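Local coordinates for protein macrolide 2'-phosphotransferase MphH (PDB 5UXD) that probably transfers a phosphate group from a nucleotide to the 2'-hydroxyl of macrolide antibiotics, and is captured here with azithromycin bound, at residues W83-S86 against I91-P94; V49-R54 against A63-L68; L33-A38 against P56-R61. All blocks are in the same frame, centred on the assembly; numbering follows the deposited sequence.

Interaction 1: W83-S86 against I91-P94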
loop_
_atom_site.group_PDB
_atom_site.type_symbol
_atom_site.label_atom_id
_atom_site.label_comp_id
_atom_site.label_asym_id
_atom_site.label_seq_id
_atom_site.Cartn_x
_atom_site.Cartn_y
_atom_site.Cartn_z
ATOM N N TRP A 83 -13.245 10.893 -2.657
ATOM C CA TRP A 83 -14.206 10.735 -1.565
ATOM C C TRP A 83 -15.225 11.864 -1.624
ATOM O O TRP A 83 -14.960 12.980 -1.179
ATOM C CB TRP A 83 -13.495 10.728 -0.217
ATOM C CG TRP A 83 -12.665 9.520 0.036
ATOM C CD1 TRP A 83 -12.366 8.522 -0.850
ATOM C CD2 TRP A 83 -12.019 9.167 1.272
ATOM N NE1 TRP A 83 -11.573 7.582 -0.240
ATOM C CE2 TRP A 83 -11.355 7.949 1.061
ATOM C CE3 TRP A 83 -11.951 9.765 2.537
ATOM C CZ2 TRP A 83 -10.612 7.315 2.065
ATOM C CZ3 TRP A 83 -11.227 9.131 3.537
ATOM C CH2 TRP A 83 -10.570 7.917 3.295
ATOM N N ARG A 84 -16.403 11.583 -2.164
ATOM C CA ARG A 84 -17.438 12.604 -2.223
ATOM C C ARG A 84 -18.270 12.671 -0.952
ATOM O O ARG A 84 -18.976 13.666 -0.744
ATOM C CB ARG A 84 -18.343 12.367 -3.432
ATOM C CG ARG A 84 -17.600 11.963 -4.685
ATOM C CD ARG A 84 -17.146 13.180 -5.472
ATOM N NE ARG A 84 -17.018 12.895 -6.902
ATOM C CZ ARG A 84 -18.045 12.743 -7.733
ATOM N NH1 ARG A 84 -19.287 12.864 -7.286
ATOM N NH2 ARG A 84 -17.833 12.476 -9.017
ATOM N N ILE A 85 -18.214 11.625 -0.125
ATOM C CA ILE A 85 -18.812 11.586 1.207
ATOM C C ILE A 85 -17.734 11.057 2.149
ATOM O O ILE A 85 -17.122 10.018 1.869
ATOM C CB ILE A 85 -20.073 10.697 1.249
ATOM C CG1 ILE A 85 -21.144 11.185 0.254
ATOM C CG2 ILE A 85 -20.665 10.651 2.659
ATOM C CD1 ILE A 85 -22.133 10.105 -0.111
ATOM N N SER A 86 -17.476 11.785 3.240
ATOM C CA SER A 86 -16.506 11.353 4.258
ATOM C C SER A 86 -17.027 11.740 5.642
ATOM O O SER A 86 -16.871 12.891 6.075
ATOM C CB SER A 86 -15.125 11.942 4.005
ATOM O OG SER A 86 -14.192 11.389 4.914
ATOM N N ILE A 91 -18.019 6.524 4.168
ATOM C CA ILE A 91 -17.100 7.065 3.177
ATOM C C ILE A 91 -17.511 6.494 1.824
ATOM O O ILE A 91 -17.669 5.278 1.689
ATOM C CB ILE A 91 -15.640 6.710 3.525
ATOM C CG1 ILE A 91 -15.230 7.400 4.837
ATOM C CG2 ILE A 91 -14.681 7.020 2.346
ATOM C CD1 ILE A 91 -13.982 6.786 5.525
ATOM N N ALA A 92 -17.714 7.360 0.830
ATOM C CA ALA A 92 -18.217 6.877 -0.455
ATOM C C ALA A 92 -17.498 7.556 -1.609
ATOM O O ALA A 92 -17.248 8.762 -1.567
ATOM C CB ALA A 92 -19.722 7.112 -0.599
ATOM N N TYR A 93 -17.201 6.794 -2.659
ATOM C CA TYR A 93 -16.534 7.387 -3.811
ATOM C C TYR A 93 -16.881 6.604 -5.067
ATOM O O TYR A 93 -17.204 5.416 -4.995
ATOM C CB TYR A 93 -15.012 7.437 -3.605
ATOM C CG TYR A 93 -14.379 6.121 -3.226
ATOM C CD1 TYR A 93 -14.262 5.742 -1.893
ATOM C CD2 TYR A 93 -13.886 5.259 -4.202
ATOM C CE1 TYR A 93 -13.680 4.539 -1.546
ATOM C CE2 TYR A 93 -13.303 4.057 -3.860
ATOM C CZ TYR A 93 -13.206 3.704 -2.531
ATOM O OH TYR A 93 -12.625 2.511 -2.182
ATOM N N PRO A 94 -16.813 7.242 -6.238
ATOM C CA PRO A 94 -17.054 6.514 -7.490
ATOM C C PRO A 94 -16.057 5.381 -7.687
ATOM O O PRO A 94 -14.867 5.507 -7.378
ATOM C CB PRO A 94 -16.893 7.595 -8.567
ATOM C CG PRO A 94 -17.193 8.887 -7.861
ATOM C CD PRO A 94 -16.687 8.696 -6.449
#
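Ile85 and Ala92 form an antiparallel hydrogen-bonded pair, and Ser86 and Ile91 form the non-hydrogen-bonded pair beside it. Ala92 N bonds to Ile85 O at 2.9 Å. Ala92 O takes a weak bond from Arg84 N at 3.0 Å and another weak one from Ile85 N at 3.3 Å. Two residues thus face one, a classic beta bulge.

On the face that carries Ser86 and Ile91, the Trp83 indole is the main apolar surface. Ile91 CG2 sits over one face of it, 3.7 Å from the centroid of the six-membered ring and only 17° off the ring normal, a CH-pi contact. Tyr93 lies beside the five-membered ring. The two planes are nearly parallel, 20° apart, but slid so far that they barely overlap. Their nearest atoms, Trp83 CD1 and Tyr93 CD1, are 3.5 Å apart. Tyr93 reaches this place because its CG lies between the backbone N and the carbonyl carbon (chi1 53°).

Arg84 takes a different course. Its chain bends at chi2 and crosses Pro94 at about a right angle, with CG 3.8 Å from Pro94 CD. Pro94 CG lies over one guanidinium face, toward the rim, while NE is held in a salt bridge with Asp82.

On the face that carries Ile85 and Ala92, Ile85 CD1 packs on Ala92 CB at 3.9 Å. His17 and Leu19 touch Ile85 there. Trp83 also packs on Arg51 of strand 47-53 and on Leu69 of helix 59-72, and Ile91 on Ala62. This bulged hairpin at the edge of the sheet belongs to the N-terminal lobe of the kinase-like fold, next to the GDP site that includes Tyr93.

Interaction 2: V49-R54 against A63-L68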
loop_
_atom_site.group_PDB
_atom_site.type_symbol
_atom_site.label_atom_id
_atom_site.label_comp_id
_atom_site.label_asym_id
_atom_site.label_seq_id
_atom_site.Cartn_x
_atom_site.Cartn_y
_atom_site.Cartn_z
ATOM N N VAL A 49 -18.522 2.898 -4.542
ATOM C CA VAL A 49 -17.968 2.101 -3.453
ATOM C C VAL A 49 -18.334 2.777 -2.137
ATOM O O VAL A 49 -18.209 4.002 -1.998
ATOM C CB VAL A 49 -16.438 1.959 -3.582
ATOM C CG1 VAL A 49 -15.874 1.085 -2.456
ATOM C CG2 VAL A 49 -16.070 1.392 -4.949
ATOM N N LEU A 50 -18.784 1.981 -1.173
ATOM C CA LEU A 50 -19.124 2.474 0.154
ATOM C C LEU A 50 -18.215 1.795 1.168
ATOM O O LEU A 50 -18.047 0.573 1.135
ATOM C CB LEU A 50 -20.598 2.211 0.480
ATOM C CG LEU A 50 -21.594 3.079 -0.293
ATOM C CD1 LEU A 50 -21.827 2.534 -1.709
ATOM C CD2 LEU A 50 -22.915 3.194 0.459
ATOM N N ARG A 51 -17.609 2.592 2.050
ATOM C CA ARG A 51 -16.780 2.072 3.134
ATOM C C ARG A 51 -17.452 2.424 4.451
ATOM O O ARG A 51 -17.689 3.605 4.727
ATOM C CB ARG A 51 -15.357 2.639 3.089
ATOM C CG ARG A 51 -14.642 2.410 1.776
ATOM C CD ARG A 51 -13.288 3.122 1.780
ATOM N NE ARG A 51 -12.324 2.473 2.663
ATOM C CZ ARG A 51 -11.338 3.109 3.295
ATOM N NH1 ARG A 51 -11.192 4.419 3.163
ATOM N NH2 ARG A 51 -10.502 2.432 4.069
ATOM N N LEU A 52 -17.773 1.405 5.251
ATOM C CA LEU A 52 -18.472 1.624 6.514
ATOM C C LEU A 52 -17.532 1.376 7.685
ATOM O O LEU A 52 -17.157 0.220 7.933
ATOM C CB LEU A 52 -19.696 0.714 6.612
ATOM C CG LEU A 52 -20.922 1.160 5.805
ATOM C CD1 LEU A 52 -20.731 0.953 4.306
ATOM C CD2 LEU A 52 -22.129 0.400 6.296
ATOM N N PRO A 53 -17.137 2.408 8.436
ATOM C CA PRO A 53 -16.180 2.203 9.537
ATOM C C PRO A 53 -16.773 1.329 10.635
ATOM O O PRO A 53 -17.860 1.604 11.149
ATOM C CB PRO A 53 -15.892 3.628 10.036
ATOM C CG PRO A 53 -16.292 4.532 8.869
ATOM C CD PRO A 53 -17.461 3.828 8.228
ATOM N N ARG A 54 -16.052 0.254 10.980
ATOM C CA ARG A 54 -16.556 -0.703 11.961
ATOM C C ARG A 54 -16.498 -0.175 13.391
ATOM O O ARG A 54 -17.323 -0.574 14.226
ATOM C CB ARG A 54 -15.771 -2.011 11.873
ATOM C CG ARG A 54 -16.000 -2.798 10.594
ATOM C CD ARG A 54 -15.396 -4.204 10.721
ATOM N NE ARG A 54 -15.460 -4.961 9.470
ATOM C CZ ARG A 54 -16.525 -5.654 9.074
ATOM N NH1 ARG A 54 -17.617 -5.678 9.827
ATOM N NH2 ARG A 54 -16.502 -6.318 7.924
ATOM N N ALA A 63 -9.095 9.808 8.255
ATOM C CA ALA A 63 -9.020 11.250 8.059
ATOM C C ALA A 63 -7.707 11.645 7.392
ATOM O O ALA A 63 -7.691 12.509 6.508
ATOM C CB ALA A 63 -9.195 11.978 9.391
ATOM N N VAL A 64 -6.598 11.025 7.804
ATOM C CA VAL A 64 -5.308 11.291 7.166
ATOM C C VAL A 64 -5.364 10.900 5.700
ATOM O O VAL A 64 -4.933 11.652 4.816
ATOM C CB VAL A 64 -4.177 10.534 7.888
ATOM C CG1 VAL A 64 -2.862 10.660 7.102
ATOM C CG2 VAL A 64 -3.992 11.052 9.298
ATOM N N GLU A 65 -5.886 9.698 5.433
ATOM C CA GLU A 65 -5.998 9.199 4.069
ATOM C C GLU A 65 -6.856 10.124 3.218
ATOM O O GLU A 65 -6.535 10.386 2.053
ATOM C CB GLU A 65 -6.575 7.783 4.088
ATOM C CG GLU A 65 -6.860 7.204 2.710
ATOM C CD GLU A 65 -7.464 5.820 2.775
ATOM O OE1 GLU A 65 -8.084 5.484 3.811
ATOM O OE2 GLU A 65 -7.323 5.069 1.790
ATOM N N GLY A 66 -7.940 10.649 3.791
ATOM C CA GLY A 66 -8.773 11.574 3.045
ATOM C C GLY A 66 -8.040 12.849 2.686
ATOM O O GLY A 66 -8.164 13.354 1.569
ATOM N N ARG A 67 -7.268 13.391 3.630
ATOM C CA ARG A 67 -6.500 14.593 3.334
ATOM C C ARG A 67 -5.441 14.309 2.282
ATOM O O ARG A 67 -5.202 15.132 1.392
ATOM C CB ARG A 67 -5.860 15.144 4.611
ATOM C CG ARG A 67 -6.855 15.808 5.570
ATOM C CD ARG A 67 -6.148 16.557 6.714
ATOM N NE ARG A 67 -5.509 15.647 7.667
ATOM C CZ ARG A 67 -6.098 15.128 8.741
ATOM N NH1 ARG A 67 -7.367 15.395 9.014
ATOM N NH2 ARG A 67 -5.419 14.315 9.540
ATOM N N LEU A 68 -4.804 13.141 2.361
ATOM C CA LEU A 68 -3.801 12.778 1.368
ATOM C C LEU A 68 -4.418 12.664 -0.022
ATOM O O LEU A 68 -3.891 13.217 -0.995
ATOM C CB LEU A 68 -3.128 11.477 1.779
ATOM C CG LEU A 68 -2.101 11.013 0.767
ATOM C CD1 LEU A 68 -0.921 11.957 0.788
ATOM C CD2 LEU A 68 -1.703 9.625 1.130
#
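Arg51 of strand 47-53 and Glu65 of helix 59-72 meet only at the ends of their side chains. The backbones stay well apart: the closest CA atoms, of Arg51 and Gly66, are 12.4 Å from each other. Both charged side chains must therefore reach inward. Glu65 stretches out straight from the helix. The Arg51 chain instead bends at chi3 (71°), which turns its guanidinium group toward the carboxylate.

The contact itself is a single-point salt bridge. Arg51 NH1 gives a weak hydrogen bond to Glu65 OE1, 3.3 Å long, with 150° at the hydrogen. OE1 stands at the guanidinium edge, near its plane. The two flat groups are turned 75° against each other. NH2 of Arg51 is 3.9 Å from the same OE1, so no second bond forms.

By the family fold, strand and helix probably match the lysine strand and the C-helix of protein kinases. The pair is consistent with the lysine–glutamate salt bridge of that fold, arginine standing in for lysine. Arg51 is a GDP-binding residue in this protein. The Glu65 side chain lies about 6 Å from that of Asp216, which binds magnesium.

The tight part is the surround of the two head groups. Trp83 touches both, and Phe35 makes a cation-pi contact with Arg51. Thr218 packs on Glu65, which is buried. Arg51 is partly exposed. The solvent side is loose by comparison: the exposed Arg54 and Arg67 lie more than 12 Å from the opposite segment, and bond instead to Gly32 O and Thr143 O.

Interaction 3: L33-A38 against P56-R61; sequences LDFRVA and PDVLER
Val58 points its two methyl groups at neighbouring residues, Asp34 and Phe35. Its CG1 lies alongside the Asp34 side chain, 3.6 Å from its CB and as close to its carboxylate carbon CG. Its CG2 reaches the far end of the Phe35 ring, 3.9 Å from CZ, in an oblique approach. Val58 comes in antiparallel to each partner, running alongside it from the other direction. The torsion of Val58 explains the split. CG1 is anti to the carbonyl carbon (chi1 -53°), and CG2 falls between the backbone N and that carbon. One methyl thus goes to each partner.

The contact is van der Waals packing; only the Phe35 half is apolar on both sides. The Asp34 carboxylate is engaged elsewhere, since OD1 forms a salt bridge with Arg55. Pro53 touches both Phe35 and Val58.

Asp34 comes just before strand 35-42, and Val58 lies at the N-terminal end of the 59-72 region. The contact therefore packs that end against the turn between strands 26-29 and 35-42. In related antibiotic phosphotransferases the equivalent turn is the nucleotide-positioning loop, and Glu30 in it binds GDP in this protein.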
loop_
_atom_site.group_PDB
_atom_site.type_symbol
_atom_site.label_atom_id
_atom_site.label_comp_id
_atom_site.label_asym_id
_atom_site.label_seq_id
_atom_site.Cartn_x
_atom_site.Cartn_y
_atom_site.Cartn_z
ATOM N N LEU A 33 -11.270 -6.073 8.310
ATOM C CA LEU A 33 -11.220 -5.979 9.764
ATOM C C LEU A 33 -11.574 -4.587 10.271
ATOM O O LEU A 33 -12.008 -4.449 11.422
ATOM C CB LEU A 33 -9.828 -6.366 10.272
ATOM C CG LEU A 33 -9.377 -7.811 10.055
ATOM C CD1 LEU A 33 -7.923 -7.955 10.472
ATOM C CD2 LEU A 33 -10.267 -8.780 10.824
ATOM N N ASP A 34 -11.395 -3.551 9.447
ATOM C CA ASP A 34 -11.681 -2.184 9.865
ATOM C C ASP A 34 -12.899 -1.562 9.195
ATOM O O ASP A 34 -13.494 -0.643 9.770
ATOM C CB ASP A 34 -10.465 -1.288 9.612
ATOM C CG ASP A 34 -9.333 -1.570 10.581
ATOM O OD1 ASP A 34 -9.557 -2.344 11.534
ATOM O OD2 ASP A 34 -8.229 -1.017 10.393
ATOM N N PHE A 35 -13.280 -2.026 8.008
ATOM C CA PHE A 35 -14.415 -1.461 7.301
ATOM C C PHE A 35 -15.260 -2.576 6.705
ATOM O O PHE A 35 -14.749 -3.625 6.303
ATOM C CB PHE A 35 -14.000 -0.527 6.160
ATOM C CG PHE A 35 -13.188 0.656 6.591
ATOM C CD1 PHE A 35 -11.830 0.533 6.810
ATOM C CD2 PHE A 35 -13.780 1.895 6.742
ATOM C CE1 PHE A 35 -11.082 1.625 7.195
ATOM C CE2 PHE A 35 -13.039 2.988 7.127
ATOM C CZ PHE A 35 -11.690 2.851 7.353
ATOM N N ARG A 36 -16.558 -2.336 6.659
ATOM C CA ARG A 36 -17.452 -3.083 5.788
ATOM C C ARG A 36 -17.534 -2.320 4.473
ATOM O O ARG A 36 -17.587 -1.093 4.475
ATOM C CB ARG A 36 -18.828 -3.215 6.433
ATOM C CG ARG A 36 -19.706 -4.299 5.859
ATOM C CD ARG A 36 -21.059 -4.275 6.528
ATOM N NE ARG A 36 -21.997 -5.158 5.854
ATOM C CZ ARG A 36 -23.314 -5.092 5.997
ATOM N NH1 ARG A 36 -23.847 -4.178 6.801
ATOM N NH2 ARG A 36 -24.093 -5.937 5.337
ATOM N N VAL A 37 -17.493 -3.034 3.352
ATOM C CA VAL A 37 -17.453 -2.402 2.036
ATOM C C VAL A 37 -18.671 -2.837 1.232
ATOM O O VAL A 37 -19.003 -4.028 1.197
ATOM C CB VAL A 37 -16.158 -2.744 1.281
ATOM C CG1 VAL A 37 -16.195 -2.160 -0.127
ATOM C CG2 VAL A 37 -14.932 -2.239 2.058
ATOM N N ALA A 38 -19.333 -1.877 0.586
ATOM C CA ALA A 38 -20.442 -2.171 -0.310
ATOM C C ALA A 38 -20.224 -1.507 -1.665
ATOM O O ALA A 38 -19.613 -0.438 -1.767
ATOM C CB ALA A 38 -21.793 -1.718 0.280
ATOM N N PRO A 56 -15.063 3.477 15.927
ATOM C CA PRO A 56 -14.511 4.844 15.889
ATOM C C PRO A 56 -12.985 4.895 15.786
ATOM O O PRO A 56 -12.435 5.885 15.279
ATOM C CB PRO A 56 -15.010 5.448 17.213
ATOM C CG PRO A 56 -16.264 4.673 17.524
ATOM C CD PRO A 56 -15.965 3.271 17.077
ATOM N N ASP A 57 -12.276 3.858 16.223
ATOM C CA ASP A 57 -10.819 3.951 16.229
ATOM C C ASP A 57 -10.195 3.852 14.836
ATOM O O ASP A 57 -8.971 4.001 14.716
ATOM C CB ASP A 57 -10.215 2.887 17.156
ATOM C CG ASP A 57 -10.527 1.456 16.716
ATOM O OD1 ASP A 57 -10.290 1.098 15.544
ATOM O OD2 ASP A 57 -10.982 0.671 17.566
ATOM N N VAL A 58 -10.980 3.615 13.784
ATOM C CA VAL A 58 -10.420 3.622 12.431
ATOM C C VAL A 58 -10.525 4.988 11.773
ATOM O O VAL A 58 -9.993 5.174 10.663
ATOM C CB VAL A 58 -11.097 2.571 11.521
ATOM C CG1 VAL A 58 -11.063 1.195 12.186
ATOM C CG2 VAL A 58 -12.524 2.988 11.149
ATOM N N LEU A 59 -11.159 5.960 12.439
ATOM C CA LEU A 59 -11.464 7.223 11.778
ATOM C C LEU A 59 -10.240 8.129 11.670
ATOM O O LEU A 59 -10.165 8.949 10.744
ATOM C CB LEU A 59 -12.591 7.937 12.529
ATOM C CG LEU A 59 -13.929 7.204 12.393
ATOM C CD1 LEU A 59 -14.976 7.843 13.283
ATOM C CD2 LEU A 59 -14.391 7.168 10.931
ATOM N N GLU A 60 -9.266 7.984 12.570
ATOM C CA GLU A 60 -8.040 8.772 12.478
ATOM C C GLU A 60 -7.273 8.426 11.208
ATOM O O GLU A 60 -6.869 9.321 10.452
ATOM C CB GLU A 60 -7.177 8.543 13.717
ATOM C CG GLU A 60 -6.051 9.553 13.886
ATOM C CD GLU A 60 -5.137 9.213 15.051
ATOM O OE1 GLU A 60 -3.994 9.720 15.079
ATOM O OE2 GLU A 60 -5.545 8.429 15.936
ATOM N N ARG A 61 -7.093 7.126 10.934
ATOM C CA ARG A 61 -6.377 6.729 9.721
ATOM C C ARG A 61 -7.143 7.149 8.475
ATOM O O ARG A 61 -6.542 7.541 7.466
ATOM C CB ARG A 61 -6.151 5.216 9.693
ATOM C CG ARG A 61 -5.428 4.629 10.869
ATOM C CD ARG A 61 -4.441 3.548 10.468
ATOM N NE ARG A 61 -3.371 3.449 11.450
ATOM C CZ ARG A 61 -2.160 3.957 11.299
ATOM N NH1 ARG A 61 -1.837 4.609 10.183
ATOM N NH2 ARG A 61 -1.261 3.817 12.249
#

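Overall arrangement
The three contacts lie in one lobe and reach the same sheet. Interactions 2 and 3 both join helix 59-72 to that sheet, at different points along the helix. Interaction 1 pairs two strands instead, and is the largest and the only one with main-chain bonds. Interaction 2 is the smallest, one weak, hydrogen-bonded salt bridge with buried Glu65 at its inner end. Interaction 3 is van der Waals packing near the N-terminal end of the helix, beside exposed Pro56 and Asp57. Strand 47-53 lies between strands 91-94 and 35-42 and bonds to both. Arg51 is the meeting point: Trp83 of interaction 1 and Phe35 of interaction 3 both pack against its guanidinium group.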